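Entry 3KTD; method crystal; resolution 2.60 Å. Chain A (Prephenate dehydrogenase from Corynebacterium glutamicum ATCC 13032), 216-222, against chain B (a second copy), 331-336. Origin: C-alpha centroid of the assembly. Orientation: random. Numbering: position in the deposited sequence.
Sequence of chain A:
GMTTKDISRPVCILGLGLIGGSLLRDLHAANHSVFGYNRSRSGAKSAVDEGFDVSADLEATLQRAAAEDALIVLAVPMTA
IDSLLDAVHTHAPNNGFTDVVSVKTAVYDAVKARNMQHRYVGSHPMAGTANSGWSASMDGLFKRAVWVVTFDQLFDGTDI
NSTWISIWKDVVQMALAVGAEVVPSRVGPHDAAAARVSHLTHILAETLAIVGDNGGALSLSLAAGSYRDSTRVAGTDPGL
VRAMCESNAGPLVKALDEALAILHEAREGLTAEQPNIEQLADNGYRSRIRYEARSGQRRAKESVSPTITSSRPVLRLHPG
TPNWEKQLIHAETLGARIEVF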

# COMPACT_ATOMS: atom_id res chain seq x y z
N GLY A 216 -19.30 6.40 1.13
CA GLY A 216 -20.40 5.63 1.69
C GLY A 216 -20.34 4.15 1.38
O GLY A 216 -19.27 3.61 1.08
N ALA A 217 -21.51 3.51 1.41
CA ALA A 217 -21.64 2.05 1.31
C ALA A 217 -21.03 1.43 0.05
O ALA A 217 -20.22 0.51 0.12
N LEU A 218 -21.42 1.95 -1.11
CA LEU A 218 -20.92 1.40 -2.36
C LEU A 218 -19.38 1.45 -2.40
O LEU A 218 -18.73 0.47 -2.75
N SER A 219 -18.80 2.58 -2.00
CA SER A 219 -17.35 2.73 -2.09
C SER A 219 -16.59 1.71 -1.23
O SER A 219 -15.67 1.06 -1.70
N LEU A 220 -17.00 1.58 0.01
CA LEU A 220 -16.36 0.64 0.90
C LEU A 220 -16.59 -0.81 0.45
O LEU A 220 -15.74 -1.67 0.68
N SER A 221 -17.71 -1.06 -0.22
CA SER A 221 -18.03 -2.39 -0.75
C SER A 221 -17.15 -2.72 -1.95
O SER A 221 -16.62 -3.82 -2.05
N LEU A 222 -17.00 -1.75 -2.85
CA LEU A 222 -16.20 -1.96 -4.07
C LEU A 222 -14.68 -1.86 -3.86
O LEU A 222 -13.92 -2.21 -4.76
N ALA B 331 -29.85 -2.42 -3.22
CA ALA B 331 -28.54 -3.07 -3.18
C ALA B 331 -27.42 -2.08 -3.46
O ALA B 331 -26.36 -2.13 -2.85
N GLU B 332 -27.68 -1.18 -4.40
CA GLU B 332 -26.71 -0.16 -4.79
C GLU B 332 -26.39 0.79 -3.64
O GLU B 332 -25.22 1.08 -3.38
N THR B 333 -27.42 1.28 -2.95
CA THR B 333 -27.23 2.17 -1.82
C THR B 333 -26.48 1.46 -0.69
O THR B 333 -25.60 2.04 -0.05
N LEU B 334 -26.84 0.20 -0.48
CA LEU B 334 -26.25 -0.64 0.55
C LEU B 334 -24.89 -1.23 0.17
O LEU B 334 -24.12 -1.62 1.04
N GLY B 335 -24.60 -1.30 -1.13
CA GLY B 335 -23.40 -1.97 -1.61
C GLY B 335 -23.51 -3.46 -1.32
O GLY B 335 -22.51 -4.16 -1.11
N ALA B 336 -24.75 -3.95 -1.32
CA ALA B 336 -25.04 -5.33 -0.98
C ALA B 336 -24.85 -6.23 -2.18
O ALA B 336 -24.97 -5.78 -3.32

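Packing of the helical stretch 216-222 of chain A against the end of a helix in chain B (331-334) and the turn that follows it, in two copies of prephenate dehydrogenase. The contact is compact, burying 242 Å² summed over both sides, and it centres on G335(B), whose CA lies 4.3 Å from the CA of L218(A).

A single hydrogen bond joins the stretches. S221(A) points its CA-to-CB bond toward chain B, and its t rotamer (chi1 -174°) carries the hydroxyl to the turn, where OG of S221(A) donates to the backbone O of G335(B) at 2.7 Å. The acceptor is main chain, so this link uses a side chain from chain A alone. The carboxylate oxygens of E332(B) are hydrogen-bonded elsewhere in the structure.

A small side chain meets backbone carbonyls at A217(A), which also points toward chain B and sets its methyl near the end of the helix. CB of A217(A) is 3.0 Å from O of T333(B), a very short approach for a carbon and an oxygen, and 3.4 Å from O of L334(B). The CA-to-CB bonds of T333(B) and L334(B) point away, so these residues meet the alanine through their main chain.

Van der Waals packing falls to L218(A), which leaves its helix sideways to the partner in a t, p rotamer (chi1 -164°, chi2 53°). CD1 of L218(A) lies over the carbonyl O of E332(B) at 3.8 Å. The apolar contacts are carbon on carbon: CD1 of L218(A) is 4.1 Å from CA of G335(B), and CD2 of L218(A) reaches to 4.2 Å from CG of E332(B). The glutamate's CA-to-CB bond points away, yet with chi1 and chi2 both t (-172° and -171°) its extended aliphatic portion still offers a methylene to the leucine.

The closest fit of backbone to helix depends on glycine. G335(B) is the first residue beyond the helix to leave helical phi/psi, and its positive phi (67°) by itself favours glycine. Packing adds a second constraint: an ideal CB here would point toward chain A and lie 2.9 Å from CB of S221(A) and 2.9 Å from O of A217(A), both clashes. The bare CA therefore lets the turn settle against the helix. Within chain B, N of A336(B) donates to O of A331(B) at 2.9 Å, bridging across the turn.

S219(A) and L220(A), both m at chi1, are out of reach of chain B. L222(A), an m, t leucine, starts sideways and its end comes nearer, but its CD2 remains 6.4 Å from O of G335(B).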

# COMPACT_ATOMS: atom_id res chain seq x y z
CB ALA A 217 -23.10 1.63 1.47
CB LEU A 218 -21.54 2.12 -3.55
CG LEU A 218 -21.41 1.42 -4.91
CD1 LEU A 218 -21.91 -0.02 -4.85
CD2 LEU A 218 -22.15 2.21 -6.00
CB SER A 219 -16.93 4.15 -1.71
OG SER A 219 -17.25 5.05 -2.76
CB LEU A 220 -16.83 0.85 2.34
CG LEU A 220 -16.56 2.25 2.94
CD1 LEU A 220 -17.11 2.34 4.36
CD2 LEU A 220 -15.07 2.59 2.92
CB SER A 221 -19.51 -2.47 -1.17
OG SER A 221 -19.88 -3.79 -1.55
CB LEU A 222 -16.62 -0.99 -5.18
CG LEU A 222 -18.09 -1.03 -5.65
CD1 LEU A 222 -18.22 -0.19 -6.92
CD2 LEU A 222 -18.58 -2.45 -5.89
CB ALA B 331 -28.47 -4.21 -4.17
CB GLU B 332 -27.25 0.63 -5.98
CG GLU B 332 -26.28 1.60 -6.63
CD GLU B 332 -26.98 2.48 -7.63
OE1 GLU B 332 -27.68 3.42 -7.20
OE2 GLU B 332 -26.84 2.22 -8.85
CB THR B 333 -28.56 2.71 -1.28
OG1 THR B 333 -29.22 3.44 -2.31
CG2 THR B 333 -28.33 3.64 -0.10
CB LEU B 334 -27.21 -1.78 0.90
CG LEU B 334 -28.45 -1.40 1.70
CD1 LEU B 334 -29.49 -2.49 1.61
CD2 LEU B 334 -28.09 -1.13 3.15
CB ALA B 336 -26.47 -5.45 -0.47